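Local coordinates for rhizobiales Sp. Pch2 (Marine metagenome, PDB 6PB3), which probably works as a hexameric AAA+ ATPase of the TRIP13/Pch2 family that remodels HORMA domain proteins to control bacterial cGAS-like enzymes in bacteriophage immunity, at residues Pro74-Leu79 and Arg215-Ile220; Ala152-Val157 and Ala198-Thr203; Gln230-Ile235 and Gly251-Thr256; Pro277-Asp282 and Ala292-Ile297. All blocks are in the same frame, centred on the assembly; numbering follows the deposited sequence.

Contact 1 of 4, residues Pro74-Leu79 and Arg215-Ile220; sequences PPLIVL and RRAAEI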
loop_
_atom_site.group_PDB
_atom_site.type_symbol
_atom_site.label_atom_id
_atom_site.label_comp_id
_atom_site.label_asym_id
_atom_site.label_seq_id
_atom_site.Cartn_x
_atom_site.Cartn_y
_atom_site.Cartn_z
ATOM N N PRO A 74 19.894 -27.491 -11.989
ATOM C CA PRO A 74 20.327 -27.649 -10.599
ATOM C C PRO A 74 19.299 -28.424 -9.813
ATOM O O PRO A 74 18.080 -28.299 -10.053
ATOM C CB PRO A 74 20.446 -26.199 -10.102
ATOM C CG PRO A 74 20.463 -25.344 -11.333
ATOM C CD PRO A 74 19.649 -26.089 -12.349
ATOM N N PRO A 75 19.734 -29.280 -8.865
ATOM C CA PRO A 75 18.819 -30.219 -8.164
ATOM C C PRO A 75 18.034 -29.587 -7.020
ATOM O O PRO A 75 18.166 -29.941 -5.846
ATOM C CB PRO A 75 19.780 -31.315 -7.680
ATOM C CG PRO A 75 21.075 -30.608 -7.467
ATOM C CD PRO A 75 21.146 -29.487 -8.491
ATOM N N LEU A 76 17.147 -28.658 -7.369
ATOM C CA LEU A 76 16.310 -27.951 -6.411
ATOM C C LEU A 76 14.870 -28.020 -6.886
ATOM O O LEU A 76 14.593 -27.778 -8.064
ATOM C CB LEU A 76 16.751 -26.483 -6.265
ATOM C CG LEU A 76 15.759 -25.515 -5.608
ATOM C CD1 LEU A 76 15.638 -25.761 -4.101
ATOM C CD2 LEU A 76 16.145 -24.046 -5.889
ATOM N N ILE A 77 13.956 -28.325 -5.971
ATOM C CA ILE A 77 12.526 -28.335 -6.255
ATOM C C ILE A 77 11.840 -27.405 -5.269
ATOM O O ILE A 77 12.048 -27.512 -4.053
ATOM C CB ILE A 77 11.929 -29.753 -6.170
ATOM C CG1 ILE A 77 12.651 -30.677 -7.145
ATOM C CG2 ILE A 77 10.432 -29.707 -6.490
ATOM C CD1 ILE A 77 12.349 -32.161 -6.954
ATOM N N VAL A 78 11.016 -26.503 -5.789
ATOM C CA VAL A 78 10.311 -25.517 -4.982
ATOM C C VAL A 78 8.851 -25.933 -4.884
ATOM O O VAL A 78 8.206 -26.195 -5.906
ATOM C CB VAL A 78 10.454 -24.110 -5.584
ATOM C CG1 VAL A 78 9.529 -23.108 -4.870
ATOM C CG2 VAL A 78 11.891 -23.637 -5.450
ATOM N N LEU A 79 8.334 -26.005 -3.659
ATOM C CA LEU A 79 6.909 -26.182 -3.399
ATOM C C LEU A 79 6.365 -24.847 -2.933
ATOM O O LEU A 79 6.768 -24.354 -1.875
ATOM C CB LEU A 79 6.653 -27.265 -2.342
ATOM C CG LEU A 79 7.293 -28.641 -2.501
ATOM C CD1 LEU A 79 6.687 -29.621 -1.461
ATOM C CD2 LEU A 79 7.110 -29.174 -3.903
ATOM N N ARG A 215 15.399 -19.006 -9.932
ATOM C CA ARG A 215 15.811 -19.351 -11.286
ATOM C C ARG A 215 16.571 -20.665 -11.352
ATOM O O ARG A 215 16.691 -21.231 -12.440
ATOM C CB ARG A 215 16.658 -18.218 -11.879
ATOM C CG ARG A 215 18.090 -18.137 -11.366
ATOM C CD ARG A 215 18.843 -16.971 -12.068
ATOM N NE ARG A 215 20.270 -16.965 -11.748
ATOM C CZ ARG A 215 20.874 -16.019 -11.032
ATOM N NH1 ARG A 215 20.181 -14.975 -10.571
ATOM N NH2 ARG A 215 22.181 -16.104 -10.796
ATOM N N ARG A 216 17.048 -21.177 -10.220
ATOM C CA ARG A 216 17.733 -22.462 -10.168
ATOM C C ARG A 216 16.807 -23.656 -9.945
ATOM O O ARG A 216 17.253 -24.794 -10.114
ATOM C CB ARG A 216 18.793 -22.439 -9.073
ATOM C CG ARG A 216 20.012 -21.615 -9.456
ATOM C CD ARG A 216 20.963 -21.448 -8.289
ATOM N NE ARG A 216 22.271 -20.937 -8.715
ATOM C CZ ARG A 216 22.544 -19.652 -8.933
ATOM N NH1 ARG A 216 21.595 -18.732 -8.798
ATOM N NH2 ARG A 216 23.775 -19.284 -9.290
ATOM N N ALA A 217 15.542 -23.439 -9.598
ATOM C CA ALA A 217 14.634 -24.563 -9.405
ATOM C C ALA A 217 14.544 -25.393 -10.683
ATOM O O ALA A 217 14.298 -24.863 -11.775
ATOM C CB ALA A 217 13.238 -24.064 -8.996
ATOM N N ALA A 218 14.787 -26.692 -10.546
ATOM C CA ALA A 218 14.532 -27.603 -11.649
ATOM C C ALA A 218 13.048 -27.700 -11.908
ATOM O O ALA A 218 12.614 -27.780 -13.058
ATOM C CB ALA A 218 15.101 -28.981 -11.340
ATOM N N GLU A 219 12.253 -27.677 -10.848
ATOM C CA GLU A 219 10.813 -27.643 -11.012
ATOM C C GLU A 219 10.211 -26.841 -9.880
ATOM O O GLU A 219 10.679 -26.904 -8.741
ATOM C CB GLU A 219 10.198 -29.058 -11.038
ATOM C CG GLU A 219 8.720 -29.043 -11.401
ATOM C CD GLU A 219 8.084 -30.410 -11.422
ATOM O OE1 GLU A 219 8.746 -31.397 -11.069
ATOM O OE2 GLU A 219 6.897 -30.496 -11.786
ATOM N N ILE A 220 9.171 -26.086 -10.215
ATOM C CA ILE A 220 8.315 -25.415 -9.252
ATOM C C ILE A 220 6.959 -26.104 -9.308
ATOM O O ILE A 220 6.375 -26.241 -10.389
ATOM C CB ILE A 220 8.187 -23.917 -9.569
ATOM C CG1 ILE A 220 9.582 -23.250 -9.631
ATOM C CG2 ILE A 220 7.255 -23.247 -8.547
ATOM C CD1 ILE A 220 9.551 -21.754 -10.087
#
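The carbonyl oxygen of Arg-216 sits over one face of the Pro-74 ring, with CG at 3.5 Å from that oxygen and CB and CD about equally near. The two side chains cross at about a right angle, and Arg-216 CB rests on Pro-74 CG at 4.0 Å. The flat guanidinium of Arg-215 carries Arg-216 NH1 above one face, displaced toward the rim; Arg-216 itself is tied to Asp-188 and Ala-212 O. Past the proline the two segments become neighbouring parallel strands of the AAA+ core sheet, with Ile-77 bridged to Glu-219 and Val-78 to Ile-220; strand 219-223 lies at the sheet's edge within the chain. Leu-76 O receives Ala-218 N at 2.7 Å, in the carbonyl plane but bent to 141° at the hydrogen. The next bond, Val-78 N to Glu-219 O at 3.0 Å, is much straighter. Val-78 CG2, beside its own backbone N (CG1 is anti, chi1 171°), meets Ala-217 CB at 3.8 Å, and Ile-220 CG1 comes to 4.2 Å from Val-78 CB. On the opposite face, Ile-77 and Glu-219 pack on Met-42 of helix 33-47. Ala-217 O accepts a hydrogen bond from Gln-273 of a neighbouring subunit.

Contact 2 of 4, residues Ala152-Val157 and Ala198-Thr203; sequences AVILLV and AVIMCT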
loop_
_atom_site.group_PDB
_atom_site.type_symbol
_atom_site.label_atom_id
_atom_site.label_comp_id
_atom_site.label_asym_id
_atom_site.label_seq_id
_atom_site.Cartn_x
_atom_site.Cartn_y
_atom_site.Cartn_z
ATOM N N ALA A 152 20.302 -42.105 -1.815
ATOM C CA ALA A 152 20.252 -40.681 -2.105
ATOM C C ALA A 152 20.015 -39.903 -0.827
ATOM O O ALA A 152 19.638 -40.464 0.206
ATOM C CB ALA A 152 19.168 -40.342 -3.129
ATOM N N VAL A 153 20.237 -38.592 -0.927
ATOM C CA VAL A 153 20.146 -37.658 0.186
ATOM C C VAL A 153 19.243 -36.503 -0.220
ATOM O O VAL A 153 19.534 -35.805 -1.195
ATOM C CB VAL A 153 21.522 -37.107 0.586
ATOM C CG1 VAL A 153 21.358 -36.112 1.742
ATOM C CG2 VAL A 153 22.469 -38.236 0.949
ATOM N N ILE A 154 18.186 -36.263 0.551
ATOM C CA ILE A 154 17.306 -35.127 0.312
ATOM C C ILE A 154 17.532 -34.113 1.419
ATOM O O ILE A 154 17.435 -34.442 2.608
ATOM C CB ILE A 154 15.830 -35.532 0.255
ATOM C CG1 ILE A 154 15.598 -36.527 -0.882
ATOM C CG2 ILE A 154 14.976 -34.277 0.054
ATOM C CD1 ILE A 154 14.186 -37.098 -0.905
ATOM N N LEU A 155 17.842 -32.887 1.033
ATOM C CA LEU A 155 17.917 -31.788 1.976
ATOM C C LEU A 155 16.585 -31.042 1.915
ATOM O O LEU A 155 16.129 -30.665 0.831
ATOM C CB LEU A 155 19.101 -30.884 1.635
ATOM C CG LEU A 155 19.368 -29.687 2.543
ATOM C CD1 LEU A 155 19.760 -30.128 3.950
ATOM C CD2 LEU A 155 20.467 -28.835 1.925
ATOM N N LEU A 156 15.948 -30.856 3.063
ATOM C CA LEU A 156 14.668 -30.159 3.138
ATOM C C LEU A 156 14.839 -28.833 3.867
ATOM O O LEU A 156 15.408 -28.796 4.966
ATOM C CB LEU A 156 13.623 -31.036 3.843
ATOM C CG LEU A 156 12.222 -30.470 4.097
ATOM C CD1 LEU A 156 11.661 -29.684 2.906
ATOM C CD2 LEU A 156 11.264 -31.615 4.487
ATOM N N VAL A 157 14.320 -27.762 3.265
ATOM C CA VAL A 157 14.407 -26.400 3.791
ATOM C C VAL A 157 12.994 -25.838 3.959
ATOM O O VAL A 157 12.268 -25.665 2.970
ATOM C CB VAL A 157 15.231 -25.490 2.867
ATOM C CG1 VAL A 157 15.511 -24.178 3.554
ATOM C CG2 VAL A 157 16.524 -26.171 2.438
ATOM N N ALA A 198 19.389 -34.020 -3.682
ATOM C CA ALA A 198 18.428 -33.011 -4.128
ATOM C C ALA A 198 17.969 -32.161 -2.948
ATOM O O ALA A 198 18.078 -32.561 -1.786
ATOM C CB ALA A 198 17.202 -33.649 -4.788
ATOM N N VAL A 199 17.420 -30.988 -3.267
ATOM C CA VAL A 199 16.938 -30.044 -2.269
ATOM C C VAL A 199 15.465 -29.778 -2.530
ATOM O O VAL A 199 15.071 -29.507 -3.669
ATOM C CB VAL A 199 17.722 -28.713 -2.286
ATOM C CG1 VAL A 199 17.300 -27.835 -1.088
ATOM C CG2 VAL A 199 19.221 -28.950 -2.301
ATOM N N ILE A 200 14.661 -29.844 -1.477
ATOM C CA ILE A 200 13.266 -29.437 -1.520
ATOM C C ILE A 200 13.133 -28.192 -0.670
ATOM O O ILE A 200 13.552 -28.173 0.497
ATOM C CB ILE A 200 12.319 -30.532 -0.993
ATOM C CG1 ILE A 200 12.459 -31.811 -1.821
ATOM C CG2 ILE A 200 10.870 -29.995 -0.956
ATOM C CD1 ILE A 200 11.735 -33.017 -1.239
HETATM N N MSE A 201 12.526 -27.169 -1.225
HETATM C CA MSE A 201 12.221 -26.067 -0.342
HETATM C C MSE A 201 10.793 -25.605 -0.504
HETATM O O MSE A 201 10.249 -25.560 -1.604
HETATM C CB MSE A 201 13.208 -24.942 -0.559
HETATM C CG MSE A 201 13.131 -24.246 -1.858
HETATM SE SE MSE A 201 14.065 -22.607 -1.447
HETATM C CE MSE A 201 12.901 -22.028 -0.042
ATOM N N CYS A 202 10.183 -25.268 0.623
ATOM C CA CYS A 202 8.792 -24.859 0.674
ATOM C C CYS A 202 8.726 -23.365 0.937
ATOM O O CYS A 202 9.512 -22.831 1.725
ATOM C CB CYS A 202 8.021 -25.630 1.776
ATOM S SG CYS A 202 8.100 -27.426 1.575
ATOM N N THR A 203 7.771 -22.705 0.288
ATOM C CA THR A 203 7.511 -21.291 0.483
ATOM C C THR A 203 6.020 -21.070 0.298
ATOM O O THR A 203 5.359 -21.788 -0.459
ATOM C CB THR A 203 8.309 -20.430 -0.496
ATOM O OG1 THR A 203 8.076 -19.052 -0.212
ATOM C CG2 THR A 203 7.888 -20.726 -1.927
#
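Ile-154 and Ile-200 sit side by side and slantwise on one face of the parallel core of the AAA+ sheet, the CG2 methyl of Ile-154 touching the CD1 methyl of Ile-200 at 3.7 Å. Strand 151-157 holds the position of the Walker B strand in this family, and strand 197-203 that of the strand leading to sensor 1. Ile-200 also meets Leu-156, whose CG stands anti to the backbone N (chi1 177°); CD1 of that leucine ends 4.0 Å from Ile-200 CG2. The same Leu-156 CD1 reaches across to the neighbouring strand, 3.4 Å from Ile-200 O. Ala-198 shares this face, which Leu-43 of helix 33-47 covers at Ala-198 and Ile-200. On the reverse face Val-157 and Val-199 cross obliquely, CG2 against CG1 at 4.0 Å, while Leu-155 and Val-199 both reach Phe-132 of helix 124-141. Farther along, Val-157 CB faces CB of Met-201, a selenomethionine, at 4.0 Å. Five backbone hydrogen bonds fix the register, the shortest from Leu-155 N to Ala-198 O at 2.8 Å; the strands diverge in direction by 23°. Cys-202, whose side chain touches the probable P-loop, closes the pairing: its N donates to Val-157 O at 3.2 Å, and its SG lies 4.4 Å from Leu-156 CD1.

Contact 3 of 4, residues Gln230-Ile235 and Gly251-Thr256; sequences QRRAVI and GLVAAT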
loop_
_atom_site.group_PDB
_atom_site.type_symbol
_atom_site.label_atom_id
_atom_site.label_comp_id
_atom_site.label_asym_id
_atom_site.label_seq_id
_atom_site.Cartn_x
_atom_site.Cartn_y
_atom_site.Cartn_z
ATOM N N GLN A 230 -9.931 -32.060 -7.843
ATOM C CA GLN A 230 -9.242 -32.176 -6.560
ATOM C C GLN A 230 -10.210 -32.064 -5.389
ATOM O O GLN A 230 -10.068 -32.781 -4.391
ATOM C CB GLN A 230 -8.138 -31.127 -6.457
ATOM C CG GLN A 230 -7.026 -31.381 -7.483
ATOM C CD GLN A 230 -6.102 -30.193 -7.664
ATOM O OE1 GLN A 230 -6.546 -29.048 -7.759
ATOM N NE2 GLN A 230 -4.807 -30.462 -7.717
ATOM N N ARG A 231 -11.207 -31.181 -5.492
ATOM C CA ARG A 231 -12.206 -31.100 -4.434
ATOM C C ARG A 231 -13.020 -32.382 -4.370
ATOM O O ARG A 231 -13.335 -32.872 -3.281
ATOM C CB ARG A 231 -13.115 -29.880 -4.641
ATOM C CG ARG A 231 -12.354 -28.566 -4.610
ATOM C CD ARG A 231 -13.274 -27.398 -4.314
ATOM N NE ARG A 231 -14.396 -27.351 -5.242
ATOM C CZ ARG A 231 -14.283 -26.967 -6.507
ATOM N NH1 ARG A 231 -13.094 -26.610 -6.992
ATOM N NH2 ARG A 231 -15.353 -26.946 -7.289
ATOM N N ARG A 232 -13.351 -32.947 -5.531
ATOM C CA ARG A 232 -14.064 -34.218 -5.565
ATOM C C ARG A 232 -13.276 -35.319 -4.861
ATOM O O ARG A 232 -13.848 -36.102 -4.097
ATOM C CB ARG A 232 -14.356 -34.610 -7.015
ATOM C CG ARG A 232 -15.481 -35.624 -7.173
ATOM C CD ARG A 232 -15.638 -36.087 -8.619
ATOM N NE ARG A 232 -15.026 -35.149 -9.555
ATOM C CZ ARG A 232 -15.687 -34.200 -10.206
ATOM N NH1 ARG A 232 -16.990 -34.064 -10.034
ATOM N NH2 ARG A 232 -15.047 -33.396 -11.036
ATOM N N ALA A 233 -11.960 -35.388 -5.089
ATOM C CA ALA A 233 -11.173 -36.475 -4.500
ATOM C C ALA A 233 -11.111 -36.359 -2.979
ATOM O O ALA A 233 -11.262 -37.360 -2.269
ATOM C CB ALA A 233 -9.757 -36.510 -5.094
ATOM N N VAL A 234 -10.900 -35.150 -2.457
ATOM C CA VAL A 234 -10.885 -34.981 -1.007
ATOM C C VAL A 234 -12.230 -35.376 -0.414
ATOM O O VAL A 234 -12.302 -36.080 0.600
ATOM C CB VAL A 234 -10.523 -33.534 -0.636
ATOM C CG1 VAL A 234 -10.694 -33.334 0.867
ATOM C CG2 VAL A 234 -9.097 -33.199 -1.080
ATOM N N ILE A 235 -13.315 -34.947 -1.051
ATOM C CA ILE A 235 -14.640 -35.152 -0.476
ATOM C C ILE A 235 -15.049 -36.620 -0.579
ATOM O O ILE A 235 -15.502 -37.231 0.399
ATOM C CB ILE A 235 -15.652 -34.215 -1.160
ATOM C CG1 ILE A 235 -15.322 -32.759 -0.806
ATOM C CG2 ILE A 235 -17.074 -34.568 -0.748
ATOM C CD1 ILE A 235 -15.905 -31.780 -1.756
ATOM N N GLY A 251 -22.827 -31.792 -5.196
ATOM C CA GLY A 251 -23.297 -30.589 -4.526
ATOM C C GLY A 251 -22.243 -29.973 -3.626
ATOM O O GLY A 251 -22.063 -28.754 -3.605
ATOM N N LEU A 252 -21.517 -30.808 -2.882
ATOM C CA LEU A 252 -20.467 -30.284 -2.015
ATOM C C LEU A 252 -19.264 -29.815 -2.817
ATOM O O LEU A 252 -18.579 -28.873 -2.411
ATOM C CB LEU A 252 -20.033 -31.345 -1.007
ATOM C CG LEU A 252 -20.986 -31.768 0.098
ATOM C CD1 LEU A 252 -20.464 -33.037 0.768
ATOM C CD2 LEU A 252 -21.112 -30.636 1.112
ATOM N N VAL A 253 -18.991 -30.462 -3.949
ATOM C CA VAL A 253 -17.969 -29.968 -4.867
ATOM C C VAL A 253 -18.345 -28.583 -5.380
ATOM O O VAL A 253 -17.523 -27.658 -5.413
ATOM C CB VAL A 253 -17.779 -30.957 -6.030
ATOM C CG1 VAL A 253 -16.905 -30.325 -7.116
ATOM C CG2 VAL A 253 -17.178 -32.249 -5.531
ATOM N N ALA A 254 -19.601 -28.418 -5.778
ATOM C CA ALA A 254 -20.052 -27.124 -6.275
ATOM C C ALA A 254 -20.071 -26.080 -5.164
ATOM O O ALA A 254 -19.703 -24.920 -5.390
ATOM C CB ALA A 254 -21.435 -27.258 -6.920
ATOM N N ALA A 255 -20.488 -26.473 -3.959
ATOM C CA ALA A 255 -20.561 -25.518 -2.862
ATOM C C ALA A 255 -19.188 -25.048 -2.415
ATOM O O ALA A 255 -19.084 -23.987 -1.794
ATOM C CB ALA A 255 -21.314 -26.132 -1.679
ATOM N N THR A 256 -18.133 -25.792 -2.719
ATOM C CA THR A 256 -16.801 -25.389 -2.299
ATOM C C THR A 256 -15.988 -24.779 -3.434
ATOM O O THR A 256 -14.817 -24.424 -3.228
ATOM C CB THR A 256 -16.075 -26.588 -1.673
ATOM O OG1 THR A 256 -16.032 -27.680 -2.603
ATOM C CG2 THR A 256 -16.829 -27.029 -0.430
#
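Val-253 O is gripped by two nitrogens of Arg-231, which comes side-on: Arg-231 NE lies 3.1 Å from Val-253 O, and Arg-231 NH2 lies 3.0 Å from Val-253 O. The oxygen lies in the guanidinium plane, yet the two donors meet the carbonyl differently. NE lies in the carbonyl plane on a lone pair, whereas NH2 stands 46° above it. The arginine chain bends at chi3 (-54°), which turns NE toward the other helix, and its aliphatic part slides past Thr-256 in the opposite direction, CD 3.3 Å from OG1. NH2 is also paired with Asp-228 and NH1 bonds Pro-226 O, which should hold the group's rotation. The helices involved, 228-239 and 246-255, belong to the C-terminal helical lid of the AAA+ module; their segments 230-235 and 251-255 run at 128° to each other, with axes 9.2 Å apart. The buried apolar side of the crossing belongs to Ile-235: its CG2 touches Leu-252 CD1 at 4.0 Å and its CD1 meets Val-253 CG2 at the same separation. That CG2 methyl of Val-253 also presses on the backbone of Arg-232, 3.7 Å from its CA. Arg-232 sends its polar end to Glu-250. Leu-275 of helix 268-283 packs on Thr-256.

Contact 4 of 4, residues Pro277-Asp282 and Ala292-Ile297; sequences PSIVLD and ARALAI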
loop_
_atom_site.group_PDB
_atom_site.type_symbol
_atom_site.label_atom_id
_atom_site.label_comp_id
_atom_site.label_asym_id
_atom_site.label_seq_id
_atom_site.Cartn_x
_atom_site.Cartn_y
_atom_site.Cartn_z
ATOM N N PRO A 277 -13.716 -31.225 9.367
ATOM C CA PRO A 277 -14.071 -31.327 10.786
ATOM C C PRO A 277 -15.508 -30.939 11.068
ATOM O O PRO A 277 -16.180 -31.636 11.839
ATOM C CB PRO A 277 -13.077 -30.363 11.461
ATOM C CG PRO A 277 -11.931 -30.277 10.593
ATOM C CD PRO A 277 -12.500 -30.410 9.178
ATOM N N SER A 278 -15.998 -29.843 10.464
ATOM C CA SER A 278 -17.351 -29.377 10.751
ATOM C C SER A 278 -18.378 -30.429 10.365
ATOM O O SER A 278 -19.391 -30.598 11.044
ATOM C CB SER A 278 -17.645 -28.066 10.007
ATOM O OG SER A 278 -16.757 -27.025 10.404
ATOM N N ILE A 279 -18.166 -31.096 9.233
ATOM C CA ILE A 279 -19.126 -32.100 8.798
ATOM C C ILE A 279 -19.138 -33.271 9.769
ATOM O O ILE A 279 -20.202 -33.732 10.199
ATOM C CB ILE A 279 -18.809 -32.550 7.365
ATOM C CG1 ILE A 279 -19.174 -31.430 6.397
ATOM C CG2 ILE A 279 -19.572 -33.824 7.043
ATOM C CD1 ILE A 279 -18.785 -31.723 4.980
ATOM N N VAL A 280 -17.952 -33.746 10.154
ATOM C CA VAL A 280 -17.862 -34.881 11.072
ATOM C C VAL A 280 -18.415 -34.512 12.445
ATOM O O VAL A 280 -19.257 -35.223 13.011
ATOM C CB VAL A 280 -16.406 -35.361 11.173
ATOM C CG1 VAL A 280 -16.301 -36.474 12.210
ATOM C CG2 VAL A 280 -15.908 -35.813 9.816
ATOM N N LEU A 281 -17.944 -33.398 13.010
ATOM C CA LEU A 281 -18.368 -33.026 14.356
ATOM C C LEU A 281 -19.862 -32.755 14.415
ATOM O O LEU A 281 -20.486 -32.927 15.470
ATOM C CB LEU A 281 -17.587 -31.804 14.832
ATOM C CG LEU A 281 -16.082 -32.023 14.963
ATOM C CD1 LEU A 281 -15.428 -30.778 15.521
ATOM C CD2 LEU A 281 -15.809 -33.219 15.845
ATOM N N ASP A 282 -20.458 -32.331 13.298
ATOM C CA ASP A 282 -21.896 -32.072 13.303
ATOM C C ASP A 282 -22.695 -33.330 13.617
ATOM O O ASP A 282 -23.736 -33.258 14.281
ATOM C CB ASP A 282 -22.340 -31.498 11.963
ATOM C CG ASP A 282 -23.829 -31.313 11.889
ATOM O OD1 ASP A 282 -24.324 -30.350 12.508
ATOM O OD2 ASP A 282 -24.505 -32.133 11.230
ATOM N N ALA A 292 -27.701 -33.361 3.956
ATOM C CA ALA A 292 -28.343 -32.052 3.941
ATOM C C ALA A 292 -27.609 -31.079 4.852
ATOM O O ALA A 292 -27.373 -29.923 4.481
ATOM C CB ALA A 292 -29.811 -32.176 4.351
ATOM N N ARG A 293 -27.223 -31.535 6.042
ATOM C CA ARG A 293 -26.483 -30.662 6.942
ATOM C C ARG A 293 -25.095 -30.377 6.399
ATOM O O ARG A 293 -24.610 -29.244 6.494
ATOM C CB ARG A 293 -26.406 -31.281 8.337
ATOM C CG ARG A 293 -27.781 -31.598 8.937
ATOM C CD ARG A 293 -27.661 -32.129 10.352
ATOM N NE ARG A 293 -27.535 -31.057 11.336
ATOM C CZ ARG A 293 -27.230 -31.241 12.619
ATOM N NH1 ARG A 293 -27.001 -32.464 13.089
ATOM N NH2 ARG A 293 -27.142 -30.199 13.436
ATOM N N ALA A 294 -24.444 -31.388 5.816
ATOM C CA ALA A 294 -23.121 -31.170 5.242
ATOM C C ALA A 294 -23.164 -30.118 4.139
ATOM O O ALA A 294 -22.239 -29.306 4.006
ATOM C CB ALA A 294 -22.549 -32.487 4.711
ATOM N N LEU A 295 -24.220 -30.122 3.323
ATOM C CA LEU A 295 -24.309 -29.118 2.272
ATOM C C LEU A 295 -24.569 -27.745 2.869
ATOM O O LEU A 295 -23.940 -26.755 2.470
ATOM C CB LEU A 295 -25.401 -29.487 1.270
ATOM C CG LEU A 295 -25.567 -28.493 0.112
ATOM C CD1 LEU A 295 -24.292 -28.402 -0.726
ATOM C CD2 LEU A 295 -26.772 -28.845 -0.763
ATOM N N ALA A 296 -25.479 -27.673 3.844
ATOM C CA ALA A 296 -25.767 -26.404 4.501
ATOM C C ALA A 296 -24.511 -25.831 5.144
ATOM O O ALA A 296 -24.279 -24.618 5.102
ATOM C CB ALA A 296 -26.887 -26.582 5.534
ATOM N N ILE A 297 -23.670 -26.695 5.714
ATOM C CA ILE A 297 -22.424 -26.222 6.306
ATOM C C ILE A 297 -21.498 -25.672 5.223
ATOM O O ILE A 297 -20.944 -24.575 5.357
ATOM C CB ILE A 297 -21.749 -27.347 7.106
ATOM C CG1 ILE A 297 -22.578 -27.674 8.355
ATOM C CG2 ILE A 297 -20.344 -26.942 7.472
ATOM C CD1 ILE A 297 -22.166 -28.957 9.058
#
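Ile-297 and Ile-279 fill the close side of this antiparallel-like crossing in the helical lid of the AAA+ module, where segments 277-282 and 292-297 of helices 268-283 and 291-300 run at 143° with axes 9.6 Å apart. Ile-279 spreads over the small side chain of Ala-294: CD1 and CG1 both reach that residue's CB at 3.9 Å, and the backbones come together here. Ile-297 reaches over from the other helix. Its CD1 comes to 3.8 Å from Ser-278 O, and its CG2 touches Ser-278 CB at 3.9 Å. Ser-278 OG turns back to its own helix, to Arg-274 O. Arg-38 of a neighbouring subunit packs on both Ser-278 and Ile-297, so the lid contact also faces the hexamer interface. The other end is more open to solvent and held by charge. There the exposed Arg-293, bent at chi3 (83°), turns one face of its guanidinium to the Asp-282 carboxylate, the two planes 70° apart. The salt bridge is electrostatic, since no N-H points at the oxygen. Asp-282 also joins the apolar side through CB, 3.9 Å from Ile-297 CD1, while its OD1 sits over the centre of the Arg-293 guanidinium, 3.0 Å from NH2.

Overall arrangement
From the N terminus, the chain first opens contact 1 at strand 76-81, the strand that runs into the probable P-loop. Before contact 1 closes, contact 2 opens and closes inside it, pairing strands 151-157 and 197-203. Contact 1 is completed at 215-220, and the two meet directly in one sheet, strand 76-81 lying between 197-203 and 219-223. The chain then leaves the sheet for helix 228-239. Contacts 3 and 4 follow in series, each closing a short loop among the lid helices, and they touch where Leu-252 and Ala-255 pack on Leu-295. Centres of contacts 1 and 3 lie about 31 Å apart, on opposite sides of the chain's centre.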